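Local atomic coordinates of mandelate racemase/muconate lactonizing protein (Alicyclobacillus acidocaldarius LAA1, PDB entry 3QLD), a protein that is of unknown function but belongs to the mandelate racemase/muconate lactonizing family of the enolase superfamily, with a TIM-type barrel and an N-terminal capping domain. Residues R10-L15 against I26-A31; G298-G303 against D328-Q333; C48-E53 against N104-A109; C6-L11 against I32-V37. All coordinates share one frame; numbering follows the deposited sequence.

Contact 1. Residues R10-L15 against I26-A31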
loop_
_atom_site.group_PDB
_atom_site.type_symbol
_atom_site.label_atom_id
_atom_site.label_comp_id
_atom_site.label_asym_id
_atom_site.label_seq_id
_atom_site.Cartn_x
_atom_site.Cartn_y
_atom_site.Cartn_z
ATOM N N ARG A 10 18.563 5.651 -11.983
ATOM C CA ARG A 10 17.535 4.863 -12.672
ATOM C C ARG A 10 18.113 4.096 -13.848
ATOM O O ARG A 10 18.674 4.690 -14.789
ATOM C CB ARG A 10 16.358 5.755 -13.134
ATOM C CG ARG A 10 15.118 4.898 -13.324
ATOM C CD ARG A 10 14.000 5.801 -13.817
ATOM N NE ARG A 10 12.899 4.970 -14.222
ATOM C CZ ARG A 10 11.638 5.333 -14.066
ATOM N NH1 ARG A 10 10.667 4.496 -14.424
ATOM N NH2 ARG A 10 11.393 6.510 -13.516
ATOM N N LEU A 11 18.000 2.774 -13.794
ATOM C CA LEU A 11 18.678 1.911 -14.706
ATOM C C LEU A 11 17.685 1.172 -15.591
ATOM O O LEU A 11 16.529 0.896 -15.190
ATOM C CB LEU A 11 19.517 0.893 -13.929
ATOM C CG LEU A 11 20.974 1.215 -13.587
ATOM C CD1 LEU A 11 21.170 2.527 -12.924
ATOM C CD2 LEU A 11 21.601 0.091 -12.775
ATOM N N SER A 12 18.135 0.850 -16.802
ATOM C CA SER A 12 17.391 -0.052 -17.659
ATOM C C SER A 12 18.387 -1.093 -18.181
ATOM O O SER A 12 19.276 -0.721 -18.935
ATOM C CB SER A 12 16.792 0.694 -18.821
ATOM O OG SER A 12 16.036 -0.231 -19.609
ATOM N N LEU A 13 18.251 -2.363 -17.761
ATOM C CA LEU A 13 19.222 -3.424 -18.136
ATOM C C LEU A 13 18.631 -4.404 -19.171
ATOM O O LEU A 13 17.604 -5.035 -18.925
ATOM C CB LEU A 13 19.676 -4.241 -16.909
ATOM C CG LEU A 13 20.700 -3.730 -15.894
ATOM C CD1 LEU A 13 20.055 -2.651 -15.047
ATOM C CD2 LEU A 13 21.134 -4.880 -15.009
ATOM N N PRO A 14 19.286 -4.570 -20.318
ATOM C CA PRO A 14 18.730 -5.570 -21.221
ATOM C C PRO A 14 18.800 -6.994 -20.635
ATOM O O PRO A 14 19.808 -7.399 -20.031
ATOM C CB PRO A 14 19.619 -5.468 -22.458
ATOM C CG PRO A 14 20.133 -4.085 -22.429
ATOM C CD PRO A 14 20.388 -3.830 -20.954
ATOM N N LEU A 15 17.706 -7.733 -20.839
ATOM C CA LEU A 15 17.597 -9.124 -20.406
ATOM C C LEU A 15 18.059 -10.059 -21.525
ATOM O O LEU A 15 17.864 -9.733 -22.696
ATOM C CB LEU A 15 16.154 -9.407 -20.058
ATOM C CG LEU A 15 15.592 -8.617 -18.871
ATOM C CD1 LEU A 15 14.096 -8.578 -18.990
ATOM C CD2 LEU A 15 16.007 -9.239 -17.558
ATOM N N ILE A 26 8.558 -8.702 -21.517
ATOM C CA ILE A 26 9.320 -7.453 -21.606
ATOM C C ILE A 26 10.821 -7.714 -21.739
ATOM O O ILE A 26 11.330 -8.708 -21.207
ATOM C CB ILE A 26 9.022 -6.474 -20.434
ATOM C CG1 ILE A 26 9.540 -7.061 -19.096
ATOM C CG2 ILE A 26 7.494 -6.075 -20.460
ATOM C CD1 ILE A 26 9.541 -6.085 -17.929
ATOM N N ARG A 27 11.464 -6.805 -22.477
ATOM C CA ARG A 27 12.837 -6.874 -22.951
ATOM C C ARG A 27 13.868 -6.458 -21.937
ATOM O O ARG A 27 14.986 -6.930 -22.010
ATOM C CB ARG A 27 13.056 -5.873 -24.120
ATOM C CG ARG A 27 12.570 -6.230 -25.533
ATOM C CD ARG A 27 13.696 -5.960 -26.563
ATOM N NE ARG A 27 14.512 -7.178 -26.759
ATOM C CZ ARG A 27 15.643 -7.511 -26.113
ATOM N NH1 ARG A 27 16.186 -6.721 -25.181
ATOM N NH2 ARG A 27 16.251 -8.664 -26.408
ATOM N N GLU A 28 13.525 -5.498 -21.067
ATOM C CA GLU A 28 14.523 -4.797 -20.213
ATOM C C GLU A 28 14.046 -4.688 -18.769
ATOM O O GLU A 28 12.846 -4.474 -18.538
ATOM C CB GLU A 28 14.894 -3.397 -20.733
ATOM C CG GLU A 28 15.321 -3.323 -22.232
ATOM C CD GLU A 28 16.600 -2.483 -22.536
ATOM O OE1 GLU A 28 17.307 -2.869 -23.487
ATOM O OE2 GLU A 28 16.913 -1.446 -21.893
ATOM N N LYS A 29 14.986 -4.818 -17.824
ATOM C CA LYS A 29 14.717 -4.679 -16.388
ATOM C C LYS A 29 15.021 -3.273 -15.917
ATOM O O LYS A 29 16.175 -2.819 -16.001
ATOM C CB LYS A 29 15.551 -5.682 -15.547
ATOM C CG LYS A 29 15.369 -5.596 -13.980
ATOM C CD LYS A 29 13.969 -6.122 -13.562
ATOM C CE LYS A 29 13.766 -6.192 -12.029
ATOM N NZ LYS A 29 14.314 -4.986 -11.344
ATOM N N GLN A 30 13.995 -2.579 -15.446
ATOM C CA GLN A 30 14.195 -1.281 -14.825
ATOM C C GLN A 30 14.537 -1.476 -13.364
ATOM O O GLN A 30 13.985 -2.336 -12.650
ATOM C CB GLN A 30 12.976 -0.372 -14.918
ATOM C CG GLN A 30 12.554 -0.048 -16.373
ATOM C CD GLN A 30 11.372 0.932 -16.381
ATOM O OE1 GLN A 30 11.416 2.009 -15.767
ATOM N NE2 GLN A 30 10.302 0.536 -17.040
ATOM N N ALA A 31 15.467 -0.676 -12.903
ATOM C CA ALA A 31 15.914 -0.793 -11.539
ATOM C C ALA A 31 16.305 0.565 -11.018
ATOM O O ALA A 31 16.666 1.442 -11.822
ATOM C CB ALA A 31 17.124 -1.789 -11.497
#
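Strands 3-15 and 25-38 are antiparallel neighbours in the sheet of the enolase-type N-terminal capping domain, and 10-15 against 26-31 forms one end of their ladder. L11 with A31 and L13 with K29 are hydrogen-bonded pairs; S12 with Q30 and P14 with E28 are non-hydrogen-bonded pairs. The face bearing R10, S12, P14, E28 and Q30 is largely polar. R10 is extended from CG to NE, with CG anti to the backbone N (chi1 -158°), and lies beside the likewise extended Q30. Guanidinium and amide are nearly coplanar, so R10 NH1 meets Q30 OE1 in its own plane at 2.9 Å and nearly along the C=O axis. The same NH1 also forms a salt bridge to D62, so the side-chain amide and this acid together hold the guanidinium. Diagonally across the strands, S12 OG donates to the anti lone pair of E28 OE2 at 2.7 Å. The E28 chain is bent at chi2 (-134°), which leaves its other oxygen, OE1, 3.3 Å from P14 CG. On the reverse face L11 CB lies 4.3 Å from A31 CB. K29 starts on this face, but its end leads off from strand 10-15; bends at chi2 and chi4 curl its ammonium back so that NZ reaches Q30 O at 3.0 Å from above the carbonyl plane. L15 crosses K29 obliquely, its CD2 4.1 Å from K29 CB, and also packs on F331 of the barrel domain. Where the chain turns its corner at R27, L15 N closes the ladder on R27 O at 3.1 Å, lying in the plane of that carbonyl.

Contact 2. Residues G298-G303 against D328-Q333; sequences GMYETG and DRYFEQ
Two loops of the barrel domain meet here chiefly through aromatic side chains. The ring-to-ring contact joins Y300 and Y330, whose side chains cross at about a right angle. Both have CG anti to the carbonyl carbon, and Y330 CE1 lies over one face of the Y300 ring. With centroids 5.3 Å apart and planes at 46°, the pair is oblique, and its closest atoms are Y300 CE1 and Y330 CD1 at 4.1 Å. The second kind of contact is between a ring edge and carbonyl groups. F331 points the rim of its ring at the 298-303 backbone, with CE2 3.5 Å from E301 O and CZ 3.7 Å from Y300 O. E301 O lies in the ring plane, where the slightly positive aromatic hydrogens would favour an oxygen. Y330 CB sits 3.8 Å above the F331 plane, offset toward the rim. Polar bonding within 298-303 shapes the loop: E301 folds its carboxylate back (chi2 74°), and selenomethionine M299 N donates to E301 OE1 at 2.6 Å from above the carboxylate plane. T302 is the N-cap residue of helix 303-313; its OG1 caps V304 N and also bonds to E47, while E301 O is held by R306 and Y330 OH by G325 N. The first loop connects barrel strand 293-296 to helix 303-313 and the second follows that helix; F331 packs on strand 3-15 through L13 and L15, and Y300 and F331 both touch K29 of strand 25-38.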
loop_
_atom_site.group_PDB
_atom_site.type_symbol
_atom_site.label_atom_id
_atom_site.label_comp_id
_atom_site.label_asym_id
_atom_site.label_seq_id
_atom_site.Cartn_x
_atom_site.Cartn_y
_atom_site.Cartn_z
ATOM N N GLY A 298 13.209 -13.983 -5.066
ATOM C CA GLY A 298 13.852 -13.021 -5.979
ATOM C C GLY A 298 12.932 -12.023 -6.671
ATOM O O GLY A 298 11.718 -12.232 -6.756
HETATM N N MSE A 299 13.525 -10.933 -7.159
HETATM C CA MSE A 299 12.811 -9.878 -7.877
HETATM C C MSE A 299 13.524 -9.533 -9.200
HETATM O O MSE A 299 13.418 -8.402 -9.676
HETATM C CB MSE A 299 12.788 -8.616 -7.024
HETATM C CG MSE A 299 12.221 -8.774 -5.610
HETATM SE SE MSE A 299 10.294 -8.602 -5.713
HETATM C CE MSE A 299 10.082 -6.730 -6.227
ATOM N N TYR A 300 14.265 -10.474 -9.783
ATOM C CA TYR A 300 15.047 -10.223 -11.022
ATOM C C TYR A 300 16.078 -9.090 -10.773
ATOM O O TYR A 300 16.422 -8.257 -11.645
ATOM C CB TYR A 300 14.114 -10.001 -12.233
ATOM C CG TYR A 300 13.502 -11.305 -12.755
ATOM C CD1 TYR A 300 13.843 -11.803 -14.021
ATOM C CD2 TYR A 300 12.614 -12.072 -11.961
ATOM C CE1 TYR A 300 13.294 -13.012 -14.505
ATOM C CE2 TYR A 300 12.063 -13.290 -12.429
ATOM C CZ TYR A 300 12.413 -13.749 -13.705
ATOM O OH TYR A 300 11.863 -14.909 -14.187
ATOM N N GLU A 301 16.606 -9.128 -9.554
ATOM C CA GLU A 301 17.465 -8.056 -9.011
ATOM C C GLU A 301 18.707 -7.837 -9.890
ATOM O O GLU A 301 19.255 -8.792 -10.405
ATOM C CB GLU A 301 18.003 -8.381 -7.599
ATOM C CG GLU A 301 17.028 -8.372 -6.428
ATOM C CD GLU A 301 16.088 -9.586 -6.377
ATOM O OE1 GLU A 301 16.131 -10.492 -7.244
ATOM O OE2 GLU A 301 15.249 -9.597 -5.447
ATOM N N THR A 302 19.163 -6.589 -10.029
ATOM C CA THR A 302 20.580 -6.404 -10.413
ATOM C C THR A 302 21.539 -6.966 -9.361
ATOM O O THR A 302 21.170 -7.466 -8.254
ATOM C CB THR A 302 21.005 -4.940 -10.601
ATOM O OG1 THR A 302 21.319 -4.423 -9.304
ATOM C CG2 THR A 302 19.876 -4.049 -11.303
ATOM N N GLY A 303 22.807 -6.876 -9.692
ATOM C CA GLY A 303 23.838 -7.444 -8.786
ATOM C C GLY A 303 23.804 -6.934 -7.387
ATOM O O GLY A 303 24.097 -7.675 -6.451
ATOM N N ASP A 328 24.077 -14.544 -14.564
ATOM C CA ASP A 328 24.074 -14.793 -15.975
ATOM C C ASP A 328 22.791 -15.470 -16.473
ATOM O O ASP A 328 22.563 -15.507 -17.674
ATOM C CB ASP A 328 25.338 -15.553 -16.398
ATOM C CG ASP A 328 25.400 -16.985 -15.847
ATOM O OD1 ASP A 328 24.429 -17.472 -15.220
ATOM O OD2 ASP A 328 26.461 -17.639 -16.047
ATOM N N ARG A 329 21.944 -15.976 -15.565
ATOM C CA ARG A 329 20.676 -16.586 -15.997
ATOM C C ARG A 329 19.760 -15.480 -16.541
ATOM O O ARG A 329 18.816 -15.728 -17.318
ATOM C CB ARG A 329 19.986 -17.365 -14.856
ATOM C CG ARG A 329 20.744 -18.671 -14.437
ATOM C CD ARG A 329 19.793 -19.854 -14.063
ATOM N NE ARG A 329 18.643 -19.985 -14.976
ATOM C CZ ARG A 329 18.277 -21.098 -15.629
ATOM N NH1 ARG A 329 18.959 -22.235 -15.482
ATOM N NH2 ARG A 329 17.213 -21.062 -16.449
ATOM N N TYR A 330 20.091 -14.253 -16.163
ATOM C CA TYR A 330 19.192 -13.127 -16.366
ATOM C C TYR A 330 19.795 -12.027 -17.295
ATOM O O TYR A 330 19.076 -11.510 -18.163
ATOM C CB TYR A 330 18.712 -12.554 -15.013
ATOM C CG TYR A 330 18.311 -13.487 -13.825
ATOM C CD1 TYR A 330 17.164 -14.339 -13.851
ATOM C CD2 TYR A 330 19.035 -13.432 -12.626
ATOM C CE1 TYR A 330 16.796 -15.161 -12.672
ATOM C CE2 TYR A 330 18.685 -14.212 -11.488
ATOM C CZ TYR A 330 17.570 -15.061 -11.487
ATOM O OH TYR A 330 17.315 -15.766 -10.280
ATOM N N PHE A 331 21.091 -11.708 -17.133
ATOM C CA PHE A 331 21.731 -10.583 -17.860
ATOM C C PHE A 331 23.056 -10.887 -18.573
ATOM O O PHE A 331 23.979 -11.364 -17.932
ATOM C CB PHE A 331 22.064 -9.487 -16.866
ATOM C CG PHE A 331 20.898 -9.013 -16.059
ATOM C CD1 PHE A 331 19.933 -8.204 -16.636
ATOM C CD2 PHE A 331 20.808 -9.304 -14.683
ATOM C CE1 PHE A 331 18.848 -7.728 -15.890
ATOM C CE2 PHE A 331 19.733 -8.827 -13.914
ATOM C CZ PHE A 331 18.731 -8.037 -14.543
ATOM N N GLU A 332 23.172 -10.500 -19.855
ATOM C CA GLU A 332 24.457 -10.477 -20.569
ATOM C C GLU A 332 25.495 -9.664 -19.772
ATOM O O GLU A 332 26.636 -10.074 -19.679
ATOM C CB GLU A 332 24.320 -9.889 -22.007
ATOM C CG GLU A 332 25.663 -9.809 -22.889
ATOM C CD GLU A 332 26.452 -8.462 -22.806
ATOM O OE1 GLU A 332 25.851 -7.365 -22.711
ATOM O OE2 GLU A 332 27.701 -8.486 -22.846
ATOM N N GLN A 333 25.074 -8.521 -19.227
ATOM C CA GLN A 333 25.944 -7.613 -18.518
ATOM C C GLN A 333 25.159 -7.013 -17.342
ATOM O O GLN A 333 24.123 -6.360 -17.555
ATOM C CB GLN A 333 26.368 -6.483 -19.466
ATOM C CG GLN A 333 27.050 -5.321 -18.766
ATOM C CD GLN A 333 28.483 -5.641 -18.440
ATOM O OE1 GLN A 333 29.313 -5.797 -19.359
ATOM N NE2 GLN A 333 28.793 -5.770 -17.141
#

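Contact 3. Residues C48-E53 against N104-A109. With SO4 (sulfate ion), chain C; SO4 (sulfate ion), chain D.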
loop_
_atom_site.group_PDB
_atom_site.type_symbol
_atom_site.label_atom_id
_atom_site.label_comp_id
_atom_site.label_asym_id
_atom_site.label_seq_id
_atom_site.Cartn_x
_atom_site.Cartn_y
_atom_site.Cartn_z
ATOM N N CYS A 48 16.490 -0.454 -5.062
ATOM C CA CYS A 48 15.010 -0.466 -4.807
ATOM C C CYS A 48 14.360 -1.553 -5.705
ATOM O O CYS A 48 14.535 -1.489 -6.914
ATOM C CB CYS A 48 14.455 0.945 -5.055
ATOM S SG CYS A 48 12.627 0.943 -4.784
ATOM N N VAL A 49 13.714 -2.581 -5.124
ATOM C CA VAL A 49 13.291 -3.717 -5.895
ATOM C C VAL A 49 11.914 -3.562 -6.533
ATOM O O VAL A 49 11.389 -4.529 -7.109
ATOM C CB VAL A 49 13.248 -5.053 -5.028
ATOM C CG1 VAL A 49 14.696 -5.450 -4.545
ATOM C CG2 VAL A 49 12.353 -4.926 -3.851
ATOM N N ALA A 50 11.309 -2.391 -6.386
ATOM C CA ALA A 50 10.006 -2.144 -7.075
ATOM C C ALA A 50 10.069 -2.502 -8.572
ATOM O O ALA A 50 10.996 -2.036 -9.298
ATOM C CB ALA A 50 9.555 -0.669 -6.890
ATOM N N LEU A 51 9.112 -3.266 -9.084
ATOM C CA LEU A 51 9.059 -3.625 -10.490
ATOM C C LEU A 51 8.453 -2.511 -11.387
ATOM O O LEU A 51 7.877 -1.531 -10.894
ATOM C CB LEU A 51 8.189 -4.875 -10.645
ATOM C CG LEU A 51 8.696 -5.991 -9.735
ATOM C CD1 LEU A 51 7.783 -7.180 -9.851
ATOM C CD2 LEU A 51 10.187 -6.319 -10.123
ATOM N N ALA A 52 8.558 -2.670 -12.695
ATOM C CA ALA A 52 8.118 -1.567 -13.577
ATOM C C ALA A 52 6.589 -1.367 -13.457
ATOM O O ALA A 52 6.105 -0.243 -13.522
ATOM C CB ALA A 52 8.451 -1.886 -15.054
ATOM N N GLU A 53 5.849 -2.439 -13.289
ATOM C CA GLU A 53 4.352 -2.282 -13.142
ATOM C C GLU A 53 3.932 -2.703 -11.727
ATOM O O GLU A 53 4.553 -3.581 -11.163
ATOM C CB GLU A 53 3.611 -3.157 -14.178
ATOM C CG GLU A 53 3.802 -2.718 -15.637
ATOM C CD GLU A 53 3.256 -1.327 -15.894
ATOM O OE1 GLU A 53 2.250 -0.927 -15.252
ATOM O OE2 GLU A 53 3.852 -0.632 -16.720
ATOM N N ASN A 104 5.078 2.085 1.435
ATOM C CA ASN A 104 6.285 2.456 0.611
ATOM C C ASN A 104 7.509 1.694 1.070
ATOM O O ASN A 104 8.631 2.233 1.140
ATOM C CB ASN A 104 6.526 3.961 0.695
ATOM C CG ASN A 104 5.432 4.738 -0.088
ATOM O OD1 ASN A 104 5.503 4.812 -1.332
ATOM N ND2 ASN A 104 4.447 5.285 0.624
ATOM N N ARG A 105 7.289 0.428 1.429
ATOM C CA ARG A 105 8.376 -0.301 2.090
ATOM C C ARG A 105 9.580 -0.591 1.204
ATOM O O ARG A 105 10.697 -0.659 1.731
ATOM C CB ARG A 105 7.860 -1.571 2.732
ATOM C CG ARG A 105 7.101 -1.211 3.998
ATOM C CD ARG A 105 6.609 -2.517 4.692
ATOM N NE ARG A 105 5.858 -2.221 5.930
ATOM C CZ ARG A 105 6.321 -2.423 7.171
ATOM N NH1 ARG A 105 7.521 -2.997 7.394
ATOM N NH2 ARG A 105 5.552 -2.088 8.208
HETATM N N MSE A 106 9.381 -0.756 -0.112
HETATM C CA MSE A 106 10.538 -0.984 -0.981
HETATM C C MSE A 106 11.421 0.269 -1.134
HETATM O O MSE A 106 12.669 0.157 -1.236
HETATM C CB MSE A 106 10.110 -1.542 -2.348
HETATM C CG MSE A 106 9.470 -2.939 -2.249
HETATM SE SE MSE A 106 8.591 -3.307 -3.937
HETATM C CE MSE A 106 7.960 -5.108 -3.594
ATOM N N SER A 107 10.784 1.441 -1.146
ATOM C CA SER A 107 11.506 2.745 -1.163
ATOM C C SER A 107 12.211 2.984 0.179
ATOM O O SER A 107 13.424 3.332 0.211
ATOM C CB SER A 107 10.537 3.905 -1.493
ATOM O OG SER A 107 10.338 3.817 -2.867
ATOM N N VAL A 108 11.502 2.711 1.266
ATOM C CA VAL A 108 12.072 2.843 2.595
ATOM C C VAL A 108 13.287 1.920 2.717
ATOM O O VAL A 108 14.355 2.332 3.219
ATOM C CB VAL A 108 10.998 2.534 3.696
ATOM C CG1 VAL A 108 11.665 2.254 5.042
ATOM C CG2 VAL A 108 10.050 3.756 3.881
ATOM N N ALA A 109 13.119 0.691 2.267
ATOM C CA ALA A 109 14.166 -0.329 2.351
ATOM C C ALA A 109 15.420 0.109 1.587
ATOM O O ALA A 109 16.577 -0.243 1.974
ATOM C CB ALA A 109 13.667 -1.576 1.713
HETATM S S SO4 C . 6.140 -3.580 10.913
HETATM O O1 SO4 C . 5.946 -2.200 10.473
HETATM O O2 SO4 C . 6.943 -4.297 9.929
HETATM O O3 SO4 C . 6.902 -3.625 12.158
HETATM O O4 SO4 C . 4.811 -4.167 11.106
HETATM S S SO4 D . 2.568 0.736 7.233
HETATM O O1 SO4 D . 1.360 0.598 6.412
HETATM O O2 SO4 D . 2.974 2.131 7.372
HETATM O O3 SO4 D . 2.287 0.252 8.578
HETATM O O4 SO4 D . 3.667 -0.045 6.655
HETATM O O HOH W 1 13.750 -2.247 -2.125
#
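In the capping domain, the loop leaving strand 43-48 packs on the first turn of helix 105-123, and selenomethionine M106 fills the junction. Its CG is anti to the carbonyl carbon (chi1 -65°) and the chain runs extended beyond it, carrying SE to 3.6 Å from A50 CA. V49 crosses this side chain at about a right angle, its CG2 3.9 Å from M106 CG. C48 SG, anti to its backbone N, lies 3.6 Å from M106 O. That same carbonyl oxygen accepts from a bridging water, which in turn accepts from V49 N at 3.0 Å, so the loop backbone is tied to the helix through one molecule. Both oxygens of the E59 carboxylate take up the backbone N-H groups of M106 and S107 at the helix start. R105, which takes no part in this packing, is extended from CG to NE and binds two sulfate ions, probably from the crystallisation liquor; its NH2 is only 2.3 Å, a very short distance, from O1 of the sulfate of chain C. E53 forms a salt bridge to R75 of the second subunit, and N104 also bonds to that subunit. A post-strand loop here meets a helix N-terminus within the alpha+beta capping domain of an enolase-superfamily protein.

Contact 4. Residues C6-L11 against I32-V37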
loop_
_atom_site.group_PDB
_atom_site.type_symbol
_atom_site.label_atom_id
_atom_site.label_comp_id
_atom_site.label_asym_id
_atom_site.label_seq_id
_atom_site.Cartn_x
_atom_site.Cartn_y
_atom_site.Cartn_z
ATOM N N CYS A 6 23.794 11.892 -1.790
ATOM C CA CYS A 6 22.992 10.716 -2.200
ATOM C C CYS A 6 22.835 10.872 -3.698
ATOM O O CYS A 6 22.498 12.002 -4.196
ATOM C CB CYS A 6 21.641 10.713 -1.496
ATOM S SG CYS A 6 20.542 9.470 -2.150
ATOM N N VAL A 7 23.126 9.809 -4.437
ATOM C CA VAL A 7 22.871 9.787 -5.871
ATOM C C VAL A 7 21.902 8.610 -6.185
ATOM O O VAL A 7 22.173 7.476 -5.835
ATOM C CB VAL A 7 24.185 9.545 -6.683
ATOM C CG1 VAL A 7 23.891 9.534 -8.160
ATOM C CG2 VAL A 7 25.283 10.604 -6.300
ATOM N N LEU A 8 20.821 8.909 -6.875
ATOM C CA LEU A 8 19.877 7.889 -7.326
ATOM C C LEU A 8 20.110 7.660 -8.757
ATOM O O LEU A 8 20.160 8.588 -9.579
ATOM C CB LEU A 8 18.427 8.349 -7.105
ATOM C CG LEU A 8 18.100 8.837 -5.702
ATOM C CD1 LEU A 8 16.667 9.433 -5.630
ATOM C CD2 LEU A 8 18.162 7.588 -4.886
ATOM N N HIS A 9 20.178 6.387 -9.103
ATOM C CA HIS A 9 20.400 6.019 -10.449
ATOM C C HIS A 9 19.206 5.208 -10.919
ATOM O O HIS A 9 18.943 4.149 -10.378
ATOM C CB HIS A 9 21.587 5.044 -10.507
ATOM C CG HIS A 9 22.847 5.597 -9.922
ATOM N ND1 HIS A 9 23.722 6.366 -10.672
ATOM C CD2 HIS A 9 23.377 5.513 -8.675
ATOM C CE1 HIS A 9 24.754 6.717 -9.910
ATOM N NE2 HIS A 9 24.557 6.233 -8.686
ATOM N N ARG A 10 18.563 5.651 -11.983
ATOM C CA ARG A 10 17.535 4.863 -12.672
ATOM C C ARG A 10 18.113 4.096 -13.848
ATOM O O ARG A 10 18.674 4.690 -14.789
ATOM C CB ARG A 10 16.358 5.755 -13.134
ATOM C CG ARG A 10 15.118 4.898 -13.324
ATOM C CD ARG A 10 14.000 5.801 -13.817
ATOM N NE ARG A 10 12.899 4.970 -14.222
ATOM C CZ ARG A 10 11.638 5.333 -14.066
ATOM N NH1 ARG A 10 10.667 4.496 -14.424
ATOM N NH2 ARG A 10 11.393 6.510 -13.516
ATOM N N LEU A 11 18.000 2.774 -13.794
ATOM C CA LEU A 11 18.678 1.911 -14.706
ATOM C C LEU A 11 17.685 1.172 -15.591
ATOM O O LEU A 11 16.529 0.896 -15.190
ATOM C CB LEU A 11 19.517 0.893 -13.929
ATOM C CG LEU A 11 20.974 1.215 -13.587
ATOM C CD1 LEU A 11 21.170 2.527 -12.924
ATOM C CD2 LEU A 11 21.601 0.091 -12.775
ATOM N N ILE A 32 16.272 0.774 -9.698
ATOM C CA ILE A 32 16.776 2.056 -9.101
ATOM C C ILE A 32 17.897 1.703 -8.119
ATOM O O ILE A 32 17.661 0.849 -7.182
ATOM C CB ILE A 32 15.676 2.808 -8.323
ATOM C CG1 ILE A 32 14.598 3.375 -9.267
ATOM C CG2 ILE A 32 16.268 4.026 -7.572
ATOM C CD1 ILE A 32 13.393 3.990 -8.427
ATOM N N LEU A 33 19.103 2.236 -8.342
ATOM C CA LEU A 33 20.153 2.101 -7.289
ATOM C C LEU A 33 20.358 3.331 -6.477
ATOM O O LEU A 33 20.331 4.464 -7.008
ATOM C CB LEU A 33 21.475 1.646 -7.914
ATOM C CG LEU A 33 21.437 0.375 -8.780
ATOM C CD1 LEU A 33 22.876 0.084 -9.315
ATOM C CD2 LEU A 33 21.009 -0.792 -7.923
ATOM N N VAL A 34 20.562 3.135 -5.174
ATOM C CA VAL A 34 20.798 4.220 -4.251
ATOM C C VAL A 34 22.279 4.196 -3.929
ATOM O O VAL A 34 22.839 3.132 -3.616
ATOM C CB VAL A 34 19.993 4.028 -2.993
ATOM C CG1 VAL A 34 20.291 5.097 -1.994
ATOM C CG2 VAL A 34 18.451 4.057 -3.345
ATOM N N GLN A 35 22.903 5.359 -4.076
ATOM C CA GLN A 35 24.352 5.490 -3.748
ATOM C C GLN A 35 24.520 6.573 -2.739
ATOM O O GLN A 35 24.076 7.719 -2.959
ATOM C CB GLN A 35 25.170 5.731 -5.028
ATOM C CG GLN A 35 26.655 6.240 -4.750
ATOM C CD GLN A 35 27.360 6.604 -6.069
ATOM O OE1 GLN A 35 26.700 7.034 -7.005
ATOM N NE2 GLN A 35 28.721 6.381 -6.159
ATOM N N LEU A 36 25.158 6.242 -1.608
ATOM C CA LEU A 36 25.454 7.243 -0.559
ATOM C C LEU A 36 26.991 7.416 -0.471
ATOM O O LEU A 36 27.721 6.457 -0.652
ATOM C CB LEU A 36 24.930 6.811 0.815
ATOM C CG LEU A 36 23.416 6.547 0.857
ATOM C CD1 LEU A 36 23.106 5.786 2.190
ATOM C CD2 LEU A 36 22.673 7.917 0.803
ATOM N N VAL A 37 27.418 8.638 -0.253
ATOM C CA VAL A 37 28.869 8.958 -0.166
ATOM C C VAL A 37 29.123 9.878 0.982
ATOM O O VAL A 37 28.456 10.935 1.155
ATOM C CB VAL A 37 29.333 9.700 -1.377
ATOM C CG1 VAL A 37 30.875 9.737 -1.380
ATOM C CG2 VAL A 37 28.811 9.027 -2.661
#
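H9 and Q35 make the one side-chain hydrogen bond between segments 6-11 and 32-37: H9 NE2 donates to Q35 OE1 at 2.8 Å. The oxygen lies in the imidazole plane, but the donor stands above the amide plane; ring and amide planes are 39° apart. H9 faces L33 directly and reaches Q35 diagonally, while Q35 runs extended with CG anti to its backbone N and lies alongside V7, its OE1 3.6 Å from V7 CB. On the same face L11 CD2 meets L33 CD1 at 3.7 Å, the two leucines crossing obliquely. The other face is apolar apart from R10: L8 CD2 touches V34 CG2 at 3.9 Å, side by side, and C6 CB lies 3.8 Å from L36 CD2. Beneath these side chains, V7 with Q35 and H9 with L33 are hydrogen-bonded pairs, each closed by two bonds, such as H9 N to L33 O at 2.8 Å, with every donor in its acceptor's carbonyl plane. Further out, E43 takes the Q35 NE2 end and W45 lies against H9 with its ring nearly parallel, both from strand 43-48. Strand 369-376 bonds to the other edge of 6-11. L8 packs on W65 and V69 of helix 61-80, V34 and L36 on helix 105-123: an antiparallel sheet backed by helices, as in the enolase-superfamily capping domain.

Contacts 1 and 4 are consecutive lengths of one ladder, strand 3-15 against strand 25-38, sharing R10 and L11 with centres about 15 Å apart. Contact 3 follows along the chain; its C48 probably hydrogen-bonds to I32 of contact 4, whose centre is about 13 Å away. Contact 2 comes last, in the barrel domain, with its centre about 10 Å from that of contact 1 and about 17 Å from that of contact 3. It touches both: A31 packs on T302, K29 on the M299 and Y300 carbonyls, and M299 against V49, L51 and M106. The N-terminal sheet and loop 48-53 are thereby seated on the barrel loops, joining the two domains.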